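Endo-1,4-b-d-mannanase (Trichoderma reesei, PDB 1QNR) hydrolyses internal beta-1,4-mannosidic linkages in mannans, as an endo-acting beta-mannanase of glycoside hydrolase family 5. Local coordinates at residues 100-114 / 158-171. Residues are numbered along the deposited sequence; the frame is centred on the assembly and turned at random. Where two conformers were deposited one is given.
Sequences EQHNLKLIIPFVNNW and STAIFAWELGNEPR. With BMA (beta-D-mannopyranose), chain B; BMA (beta-D-mannopyranose), chain C.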
ATOM      1  N   GLU A 100      12.794 -11.463  -3.534  1.00  9.20           N
ATOM      2  CA  GLU A 100      14.268 -11.509  -3.458  1.00 10.04           C
ATOM      3  C   GLU A 100      14.867 -12.094  -4.754  1.00 10.74           C
ATOM      4  O   GLU A 100      15.881 -11.535  -5.266  1.00 12.92           O
ATOM      5  CB  GLU A 100      14.678 -12.398  -2.268  1.00 10.47           C
ATOM      6  CG  GLU A 100      14.330 -11.808  -0.883  1.00 11.27           C
ATOM      7  CD  GLU A 100      14.666 -12.730   0.266  1.00 13.59           C
ATOM      8  OE1 GLU A 100      14.865 -13.944   0.100  1.00 14.35           O
ATOM      9  OE2 GLU A 100      14.674 -12.204   1.405  1.00 17.56           O
ATOM     10  N   GLN A 101      14.282 -13.137  -5.312  1.00 11.17           N
ATOM     11  CA  GLN A 101      14.840 -13.766  -6.518  1.00 12.74           C
ATOM     12  C   GLN A 101      14.700 -12.898  -7.746  1.00 13.14           C
ATOM     13  O   GLN A 101      15.572 -12.943  -8.651  1.00 16.50           O
ATOM     14  CB  GLN A 101      14.093 -15.100  -6.748  1.00 15.01           C
ATOM     15  CG  GLN A 101      14.376 -15.869  -8.045  1.00 21.56           C
ATOM     16  CD  GLN A 101      13.410 -17.073  -8.166  1.00 22.58           C
ATOM     17  OE1 GLN A 101      13.207 -17.773  -7.128  1.00 26.92           O
ATOM     18  NE2 GLN A 101      12.907 -17.109  -9.373  1.00 18.84           N
ATOM     19  N   HIS A 102      13.600 -12.135  -7.871  1.00 12.89           N
ATOM     20  CA  HIS A 102      13.291 -11.317  -9.039  1.00 13.79           C
ATOM     21  C   HIS A 102      13.774  -9.880  -8.875  1.00 13.87           C
ATOM     22  O   HIS A 102      13.469  -9.036  -9.743  1.00 17.60           O
ATOM     23  CB  HIS A 102      11.790 -11.383  -9.425  1.00 12.53           C
ATOM     24  CG  HIS A 102      11.306 -12.710  -9.956  1.00 12.30           C
ATOM     25  ND1 HIS A 102      10.733 -13.662  -9.159  1.00 15.30           N
ATOM     26  CD2 HIS A 102      11.345 -13.250 -11.249  1.00 15.07           C
ATOM     27  CE1 HIS A 102      10.420 -14.754  -9.903  1.00 16.92           C
ATOM     28  NE2 HIS A 102      10.790 -14.480 -11.101  1.00 16.67           N
ATOM     29  N   ASN A 103      14.442  -9.538  -7.795  1.00 13.89           N
ATOM     30  CA  ASN A 103      14.963  -8.201  -7.542  1.00 14.22           C
ATOM     31  C   ASN A 103      13.833  -7.159  -7.476  1.00 13.17           C
ATOM     32  O   ASN A 103      13.970  -6.059  -8.060  1.00 15.80           O
ATOM     33  CB  ASN A 103      16.055  -7.853  -8.613  1.00 17.97           C
ATOM     34  CG  ASN A 103      17.199  -8.885  -8.658  1.00 23.25           C
ATOM     35  OD1 ASN A 103      17.822  -9.078  -7.614  1.00 24.97           O
ATOM     36  ND2 ASN A 103      17.383  -9.523  -9.810  1.00 27.17           N
ATOM     37  N   LEU A 104      12.775  -7.555  -6.816  1.00 10.39           N
ATOM     38  CA  LEU A 104      11.647  -6.602  -6.605  1.00  9.86           C
ATOM     39  C   LEU A 104      11.569  -6.198  -5.114  1.00  8.95           C
ATOM     40  O   LEU A 104      12.046  -6.969  -4.268  1.00 10.21           O
ATOM     41  CB  LEU A 104      10.294  -7.308  -6.963  1.00  9.25           C
ATOM     42  CG  LEU A 104      10.094  -7.565  -8.473  1.00  8.55           C
ATOM     43  CD1 LEU A 104       8.871  -8.475  -8.703  1.00 10.46           C
ATOM     44  CD2 LEU A 104       9.992  -6.275  -9.302  1.00 10.67           C
ATOM     45  N   LYS A 105      10.983  -5.031  -4.844  1.00  8.69           N
ATOM     46  CA  LYS A 105      10.813  -4.593  -3.440  1.00  8.36           C
ATOM     47  C   LYS A 105       9.293  -4.555  -3.117  1.00  7.41           C
ATOM     48  O   LYS A 105       8.504  -4.308  -4.052  1.00 10.95           O
ATOM     49  CB  LYS A 105      11.356  -3.154  -3.241  1.00  8.08           C
ATOM     50  CG  LYS A 105      12.853  -3.042  -3.726  1.00  9.03           C
ATOM     51  CD  LYS A 105      13.797  -3.967  -2.975  1.00  9.22           C
ATOM     52  CE  LYS A 105      15.245  -3.662  -3.421  1.00 11.38           C
ATOM     53  NZ  LYS A 105      16.169  -4.743  -2.878  1.00 13.94           N
ATOM     54  N   LEU A 106       8.931  -4.764  -1.861  1.00  6.86           N
ATOM     55  CA  LEU A 106       7.507  -4.831  -1.500  1.00  6.95           C
ATOM     56  C   LEU A 106       7.035  -3.787  -0.457  1.00  7.07           C
ATOM     57  O   LEU A 106       7.732  -3.515   0.541  1.00  7.28           O
ATOM     58  CB  LEU A 106       7.264  -6.200  -0.824  1.00  6.96           C
ATOM     59  CG  LEU A 106       7.637  -7.454  -1.675  1.00  7.38           C
ATOM     60  CD1 LEU A 106       7.520  -8.707  -0.808  1.00 10.61           C
ATOM     61  CD2 LEU A 106       6.691  -7.485  -2.897  1.00 11.14           C
ATOM     62  N   ILE A 107       5.846  -3.191  -0.722  1.00  6.95           N
ATOM     63  CA  ILE A 107       5.191  -2.342   0.315  1.00  6.98           C
ATOM     64  C   ILE A 107       4.141  -3.244   0.965  1.00  7.27           C
ATOM     65  O   ILE A 107       3.302  -3.811   0.231  1.00  8.43           O
ATOM     66  CB  ILE A 107       4.604  -1.061  -0.275  1.00  6.83           C
ATOM     67  CG1 ILE A 107       5.753  -0.177  -0.792  1.00  8.38           C
ATOM     68  CG2 ILE A 107       3.738  -0.314   0.804  1.00  9.51           C
ATOM     69  CD1 ILE A 107       5.316   1.137  -1.506  1.00  9.17           C
ATOM     70  N   ILE A 108       4.129  -3.354   2.316  1.00  6.65           N
ATOM     71  CA  ILE A 108       3.226  -4.293   2.995  1.00  7.30           C
ATOM     72  C   ILE A 108       2.446  -3.642   4.144  1.00  7.40           C
ATOM     73  O   ILE A 108       3.010  -3.327   5.221  1.00  7.36           O
ATOM     74  CB  ILE A 108       4.052  -5.504   3.569  1.00  6.80           C
ATOM     75  CG1 ILE A 108       4.866  -6.202   2.465  1.00  8.43           C
ATOM     76  CG2 ILE A 108       3.086  -6.510   4.248  1.00  7.68           C
ATOM     77  CD1 ILE A 108       5.680  -7.422   2.924  1.00 10.02           C
ATOM     78  N   PRO A 109       1.138  -3.384   3.938  1.00  7.62           N
ATOM     79  CA  PRO A 109       0.274  -2.850   5.012  1.00  6.92           C
ATOM     80  C   PRO A 109      -0.220  -3.955   5.942  1.00  7.58           C
ATOM     81  O   PRO A 109      -0.475  -5.099   5.533  1.00  8.71           O
ATOM     82  CB  PRO A 109      -0.934  -2.182   4.238  1.00  8.27           C
ATOM     83  CG  PRO A 109      -0.990  -3.040   2.976  1.00  8.73           C
ATOM     84  CD  PRO A 109       0.459  -3.358   2.615  1.00  8.37           C
ATOM     85  N   PHE A 110      -0.445  -3.592   7.248  1.00  6.04           N
ATOM     86  CA  PHE A 110      -0.794  -4.545   8.300  1.00  6.41           C
ATOM     87  C   PHE A 110      -2.276  -4.748   8.590  1.00  7.21           C
ATOM     88  O   PHE A 110      -2.582  -5.777   9.222  1.00  7.64           O
ATOM     89  CB  PHE A 110      -0.099  -4.158   9.647  1.00  7.98           C
ATOM     90  CG  PHE A 110       1.404  -4.002   9.582  1.00  7.73           C
ATOM     91  CD1 PHE A 110       2.213  -5.102   9.248  1.00  9.83           C
ATOM     92  CD2 PHE A 110       1.995  -2.776   9.888  1.00  7.96           C
ATOM     93  CE1 PHE A 110       3.595  -4.966   9.231  1.00  9.53           C
ATOM     94  CE2 PHE A 110       3.398  -2.655   9.845  1.00  7.77           C
ATOM     95  CZ  PHE A 110       4.206  -3.744   9.533  1.00  9.47           C
ATOM     96  N   VAL A 111      -3.135  -3.828   8.165  1.00  7.88           N
ATOM     97  CA  VAL A 111      -4.600  -3.940   8.421  1.00  6.86           C
ATOM     98  C   VAL A 111      -5.299  -3.156   7.289  1.00  7.53           C
ATOM     99  O   VAL A 111      -4.732  -2.216   6.697  1.00  7.52           O
ATOM    100  CB  VAL A 111      -4.981  -3.376   9.816  1.00  8.15           C
ATOM    101  CG1 VAL A 111      -4.737  -1.872   9.923  1.00  8.57           C
ATOM    102  CG2 VAL A 111      -6.418  -3.757  10.228  1.00  8.93           C
ATOM    103  N   ASN A 112      -6.563  -3.516   7.042  1.00  7.31           N
ATOM    104  CA  ASN A 112      -7.394  -2.756   6.069  1.00  7.76           C
ATOM    105  C   ASN A 112      -8.359  -1.810   6.835  1.00  7.11           C
ATOM    106  O   ASN A 112      -8.982  -2.256   7.826  1.00  8.67           O
ATOM    107  CB  ASN A 112      -8.252  -3.742   5.263  1.00  6.52           C
ATOM    108  CG  ASN A 112      -8.699  -3.135   3.915  1.00  6.66           C
ATOM    109  OD1 ASN A 112      -8.509  -1.958   3.599  1.00  8.86           O
ATOM    110  ND2 ASN A 112      -9.261  -3.985   3.050  1.00  9.16           N
ATOM    111  N   ASN A 113      -8.510  -0.558   6.320  1.00  6.87           N
ATOM    112  CA  ASN A 113      -9.589   0.277   6.877  1.00  7.71           C
ATOM    113  C   ASN A 113     -10.938  -0.364   6.542  1.00  8.51           C
ATOM    114  O   ASN A 113     -11.885  -0.358   7.358  1.00  9.73           O
ATOM    115  CB  ASN A 113      -9.528   1.683   6.253  1.00  8.19           C
ATOM    116  CG  ASN A 113     -10.544   2.630   6.882  1.00  8.87           C
ATOM    117  OD1 ASN A 113     -10.329   3.041   8.037  1.00  9.63           O
ATOM    118  ND2 ASN A 113     -11.593   3.049   6.177  1.00 10.06           N
ATOM    119  N   TRP A 114     -11.034  -0.940   5.353  1.00  7.62           N
ATOM    120  CA  TRP A 114     -12.288  -1.515   4.844  1.00  8.50           C
ATOM    121  C   TRP A 114     -12.466  -2.973   5.173  1.00  9.82           C
ATOM    122  O   TRP A 114     -11.508  -3.636   5.638  1.00  9.82           O
ATOM    123  CB  TRP A 114     -12.324  -1.310   3.277  1.00  9.65           C
ATOM    124  CG  TRP A 114     -12.037   0.116   2.905  1.00 10.42           C
ATOM    125  CD1 TRP A 114     -10.876   0.591   2.307  1.00  9.83           C
ATOM    126  CD2 TRP A 114     -12.846   1.275   3.145  1.00 10.71           C
ATOM    127  NE1 TRP A 114     -10.920   1.964   2.161  1.00 10.10           N
ATOM    128  CE2 TRP A 114     -12.122   2.407   2.667  1.00  9.87           C
ATOM    129  CE3 TRP A 114     -14.070   1.504   3.803  1.00 12.38           C
ATOM    130  CZ2 TRP A 114     -12.628   3.711   2.749  1.00 11.32           C
ATOM    131  CZ3 TRP A 114     -14.587   2.794   3.859  1.00 13.82           C
ATOM    132  CH2 TRP A 114     -13.844   3.894   3.349  1.00 13.39           C
ATOM    133  N   SER A 158      15.416  -8.852   5.678  1.00  8.77           N
ATOM    134  CA  SER A 158      15.349  -9.079   4.233  1.00  8.98           C
ATOM    135  C   SER A 158      15.532  -7.772   3.452  1.00  9.49           C
ATOM    136  O   SER A 158      14.853  -6.754   3.775  1.00 10.45           O
ATOM    137  CB  SER A 158      13.951  -9.704   3.844  1.00  9.74           C
ATOM    138  OG  SER A 158      13.892  -9.742   2.357  1.00 10.19           O
ATOM    139  N   THR A 159      16.306  -7.735   2.367  1.00  8.94           N
ATOM    140  CA  THR A 159      16.436  -6.538   1.550  1.00  9.83           C
ATOM    141  C   THR A 159      15.266  -6.385   0.537  1.00  8.78           C
ATOM    142  O   THR A 159      15.214  -5.339  -0.105  1.00 10.11           O
ATOM    143  CB  THR A 159      17.775  -6.501   0.788  1.00 11.92           C
ATOM    144  OG1 THR A 159      17.895  -7.686   0.029  1.00 14.79           O
ATOM    145  CG2 THR A 159      18.969  -6.425   1.771  1.00 13.82           C
ATOM    146  N   ALA A 160      14.302  -7.301   0.539  1.00  8.67           N
ATOM    147  CA  ALA A 160      13.156  -7.129  -0.386  1.00  9.73           C
ATOM    148  C   ALA A 160      12.058  -6.269   0.167  1.00 10.09           C
ATOM    149  O   ALA A 160      11.107  -6.051  -0.595  1.00 10.27           O
ATOM    150  CB  ALA A 160      12.625  -8.540  -0.751  1.00 10.52           C
ATOM    151  N   ILE A 161      12.059  -5.793   1.396  1.00  7.80           N
ATOM    152  CA  ILE A 161      11.009  -4.883   1.889  1.00  8.17           C
ATOM    153  C   ILE A 161      11.289  -3.444   1.543  1.00  8.20           C
ATOM    154  O   ILE A 161      12.346  -2.879   1.929  1.00 10.59           O
ATOM    155  CB  ILE A 161      10.832  -5.058   3.400  1.00  8.77           C
ATOM    156  CG1 ILE A 161      10.670  -6.544   3.801  1.00  9.48           C
ATOM    157  CG2 ILE A 161       9.657  -4.189   3.921  1.00 10.84           C
ATOM    158  CD1 ILE A 161       9.453  -7.243   3.168  1.00 11.28           C
ATOM    159  N   PHE A 162      10.409  -2.832   0.740  1.00  7.25           N
ATOM    160  CA  PHE A 162      10.497  -1.389   0.418  1.00  6.59           C
ATOM    161  C   PHE A 162      10.132  -0.550   1.647  1.00  7.06           C
ATOM    162  O   PHE A 162      10.874   0.337   2.110  1.00  7.89           O
ATOM    163  CB  PHE A 162       9.573  -0.974  -0.750  1.00  7.61           C
ATOM    164  CG  PHE A 162       9.768   0.430  -1.282  1.00  7.24           C
ATOM    165  CD1 PHE A 162       9.131   1.509  -0.648  1.00  8.17           C
ATOM    166  CD2 PHE A 162      10.565   0.714  -2.389  1.00  7.43           C
ATOM    167  CE1 PHE A 162       9.217   2.823  -1.123  1.00  9.40           C
ATOM    168  CE2 PHE A 162      10.670   1.990  -2.910  1.00  8.39           C
ATOM    169  CZ  PHE A 162      10.043   3.070  -2.237  1.00  9.72           C
ATOM    170  N   ALA A 163       8.960  -0.854   2.221  1.00  7.11           N
ATOM    171  CA  ALA A 163       8.490  -0.173   3.451  1.00  6.42           C
ATOM    172  C   ALA A 163       7.388  -1.006   4.153  1.00  6.09           C
ATOM    173  O   ALA A 163       6.552  -1.650   3.472  1.00  7.27           O
ATOM    174  CB  ALA A 163       7.881   1.207   3.099  1.00  7.88           C
ATOM    175  N   TRP A 164       7.340  -0.822   5.475  1.00  7.69           N
ATOM    176  CA  TRP A 164       6.161  -1.288   6.263  1.00  6.54           C
ATOM    177  C   TRP A 164       5.107  -0.162   6.173  1.00  7.37           C
ATOM    178  O   TRP A 164       5.477   1.048   6.130  1.00  9.36           O
ATOM    179  CB  TRP A 164       6.564  -1.481   7.724  1.00  7.32           C
ATOM    180  CG  TRP A 164       7.615  -2.554   7.939  1.00  7.31           C
ATOM    181  CD1 TRP A 164       8.850  -2.382   8.468  1.00  9.56           C
ATOM    182  CD2 TRP A 164       7.494  -3.940   7.556  1.00  6.54           C
ATOM    183  NE1 TRP A 164       9.521  -3.598   8.510  1.00  8.92           N
ATOM    184  CE2 TRP A 164       8.729  -4.547   7.882  1.00  7.10           C
ATOM    185  CE3 TRP A 164       6.498  -4.710   6.923  1.00  7.52           C
ATOM    186  CZ2 TRP A 164       8.992  -5.911   7.716  1.00  9.41           C
ATOM    187  CZ3 TRP A 164       6.771  -6.071   6.673  1.00  9.88           C
ATOM    188  CH2 TRP A 164       8.022  -6.625   7.053  1.00  9.73           C
ATOM    189  N   GLU A 165       3.833  -0.530   6.155  1.00  7.13           N
ATOM    190  CA  GLU A 165       2.742   0.454   6.013  1.00  7.00           C
ATOM    191  C   GLU A 165       1.723   0.141   7.088  1.00  6.01           C
ATOM    192  O   GLU A 165       1.259  -0.985   7.325  1.00  7.16           O
ATOM    193  CB  GLU A 165       2.202   0.367   4.573  1.00  7.61           C
ATOM    194  CG  GLU A 165       1.029   1.349   4.309  1.00  8.24           C
ATOM    195  CD  GLU A 165       0.840   1.501   2.794  1.00  7.86           C
ATOM    196  OE1 GLU A 165       0.123   0.639   2.238  1.00  8.67           O
ATOM    197  OE2 GLU A 165       1.551   2.419   2.257  1.00  9.44           O
ATOM    198  N   LEU A 166       1.326   1.239   7.817  1.00  7.17           N
ATOM    199  CA  LEU A 166       0.453   1.014   8.981  1.00  7.61           C
ATOM    200  C   LEU A 166      -0.882   0.435   8.559  1.00  7.34           C
ATOM    201  O   LEU A 166      -1.386  -0.486   9.290  1.00  8.99           O
ATOM    202  CB  LEU A 166       0.327   2.314   9.793  1.00  8.09           C
ATOM    203  CG  LEU A 166       1.624   2.993  10.260  1.00  9.02           C
ATOM    204  CD1 LEU A 166       1.266   4.053  11.351  1.00  9.44           C
ATOM    205  CD2 LEU A 166       2.672   2.005  10.742  1.00 12.00           C
ATOM    206  N   GLY A 167      -1.524   0.883   7.469  1.00  6.53           N
ATOM    207  CA  GLY A 167      -2.772   0.218   7.050  1.00  6.74           C
ATOM    208  C   GLY A 167      -3.071   0.646   5.615  1.00  6.79           C
ATOM    209  O   GLY A 167      -2.439   1.542   5.022  1.00  7.48           O
ATOM    210  N   ASN A 168      -4.079  -0.055   5.045  1.00  6.89           N
ATOM    211  CA  ASN A 168      -4.609   0.391   3.748  1.00  7.17           C
ATOM    212  C   ASN A 168      -5.708   1.454   3.982  1.00  7.08           C
ATOM    213  O   ASN A 168      -6.804   1.088   4.472  1.00  7.66           O
ATOM    214  CB  ASN A 168      -5.204  -0.761   2.964  1.00  6.79           C
ATOM    215  CG  ASN A 168      -5.795  -0.294   1.614  1.00  5.98           C
ATOM    216  OD1 ASN A 168      -5.127   0.391   0.811  1.00  8.01           O
ATOM    217  ND2 ASN A 168      -7.054  -0.654   1.403  1.00  9.20           N
ATOM    218  N   GLU A 169      -5.449   2.706   3.586  1.00  6.54           N
ATOM    219  CA  GLU A 169      -6.470   3.797   3.583  1.00  7.21           C
ATOM    220  C   GLU A 169      -7.059   4.064   4.947  1.00  7.24           C
ATOM    221  O   GLU A 169      -8.295   4.236   5.065  1.00  8.64           O
ATOM    222  CB  GLU A 169      -7.626   3.545   2.536  1.00  9.43           C
ATOM    223  CG  GLU A 169      -6.969   3.288   1.152  0.50  6.44           C
ATOM    224  CD  GLU A 169      -7.963   3.280   0.026  0.50  7.63           C
ATOM    225  OE1 GLU A 169      -9.164   3.002   0.198  0.50  7.25           O
ATOM    226  OE2 GLU A 169      -7.494   3.455  -1.123  0.50  6.78           O
ATOM    227  N   PRO A 170      -6.300   4.180   6.052  1.00  7.43           N
ATOM    228  CA  PRO A 170      -6.896   4.486   7.367  1.00  7.70           C
ATOM    229  C   PRO A 170      -7.733   5.769   7.296  1.00  7.15           C
ATOM    230  O   PRO A 170      -7.276   6.796   6.754  1.00  7.72           O
ATOM    231  CB  PRO A 170      -5.689   4.676   8.288  1.00  7.59           C
ATOM    232  CG  PRO A 170      -4.521   4.894   7.377  1.00 10.85           C
ATOM    233  CD  PRO A 170      -4.799   4.114   6.105  1.00  8.02           C
ATOM    234  N   ARG A 171      -8.942   5.716   7.886  1.00  7.58           N
ATOM    235  CA  ARG A 171      -9.818   6.883   8.027  1.00  8.30           C
ATOM    236  C   ARG A 171     -10.400   6.876   9.432  1.00  8.50           C
ATOM    237  O   ARG A 171     -10.474   5.815  10.090  1.00  8.17           O
ATOM    238  CB  ARG A 171     -11.005   6.897   7.040  1.00  8.91           C
ATOM    239  CG  ARG A 171     -10.599   6.956   5.540  1.00  8.57           C
ATOM    240  CD  ARG A 171     -11.945   7.027   4.769  1.00  9.54           C
ATOM    241  NE  ARG A 171     -11.714   7.167   3.329  1.00  9.30           N
ATOM    242  CZ  ARG A 171     -12.702   7.445   2.440  1.00 10.23           C
ATOM    243  NH1 ARG A 171     -13.962   7.571   2.875  1.00 11.05           N
ATOM    244  NH2 ARG A 171     -12.363   7.532   1.163  1.00 11.33           N
TER
HETATM  245  C1  BMA B   2     -14.317   3.930  -0.536  0.50 18.93           C
HETATM  246  C2  BMA B   2     -14.536   2.404  -0.679  0.50 18.85           C
HETATM  247  C3  BMA B   2     -13.192   1.672  -0.656  0.50 17.07           C
HETATM  248  C4  BMA B   2     -12.214   2.320  -1.628  0.50 16.70           C
HETATM  249  C5  BMA B   2     -12.102   3.836  -1.453  0.50 16.94           C
HETATM  250  C6  BMA B   2     -11.372   4.510  -2.670  0.50 17.13           C
HETATM  251  O2  BMA B   2     -15.197   2.107  -1.917  0.50 18.30           O
HETATM  252  O3  BMA B   2     -13.305   0.299  -0.917  0.50 16.98           O
HETATM  253  O4  BMA B   2     -10.944   1.675  -1.443  0.50 13.35           O
HETATM  254  O5  BMA B   2     -13.453   4.421  -1.609  0.50 17.97           O
HETATM  255  O6  BMA B   2     -11.254   5.855  -2.188  0.50 19.22           O
HETATM  256  C1  BMA C   1     -17.311   8.311  -0.262  0.50 23.42           C
HETATM  257  C2  BMA C   1     -15.853   8.288  -0.766  0.50 20.77           C
HETATM  258  C3  BMA C   1     -15.447   6.893  -1.295  0.50 20.44           C
HETATM  259  C4  BMA C   1     -15.755   5.829  -0.236  0.50 21.27           C
HETATM  260  C5  BMA C   1     -17.246   5.933   0.222  0.50 24.04           C
HETATM  261  C6  BMA C   1     -17.753   4.843   1.132  0.50 27.26           C
HETATM  262  O1  BMA C   1     -17.582   9.580   0.333  0.50 25.78           O
HETATM  263  O2  BMA C   1     -14.969   8.677   0.297  0.50 18.50           O
HETATM  264  O3  BMA C   1     -14.007   6.946  -1.480  0.50 17.52           O
HETATM  265  O4  BMA C   1     -15.588   4.513  -0.707  0.50 20.02           O
HETATM  266  O5  BMA C   1     -17.396   7.282   0.794  0.50 25.83           O
HETATM  267  O6  BMA C   1     -17.401   4.925   2.509  0.50 29.72           O
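Trp114 brings its indole edge against Glu169 and Arg171. In one of two deposited Glu169 conformers, Trp114 NE1 donates to the anti lone pair of Glu169 OE1 (2.8 Å), which also accepts from a mannose O4. Trp114 CZ2 lies over one face of the Arg171 guanidinium, 3.6 Å from Arg171 NE. One indole face takes that sugar's C3, 3.6 Å from Trp114 CE2; the opposite face rests on Asn113 ND2. With alanine instead of Trp114, the sugar would probably lose its platform, the guanidinium its adjoining ring edge, and Glu169 OE1 its indole N-H donor. Arg171, straight from CG to NE, reaches O2 and O3 of the next mannose and pairs with Glu205. Toward the strands, Asn168 ND2 bonds Asn112 OD1 almost straight (2.9 Å, 169°); CG anti to the backbone N in both (chi1 179° and -158°) lays the amides side by side. Strands 105-109 and 161-165 run parallel, with a beta bulge at Phe162. Phe110 CZ meets Trp164 CE3 at 3.6 Å, the rings slid apart, and Glu165 salt-bridges Arg54. Sugar-gripping loops at the C-terminal ends of parallel strands typify the family 5 TIM barrel; Asn168-Glu169-Pro170 matches its Asn-Glu-Pro signature, whose glutamate is acid/base in relatives.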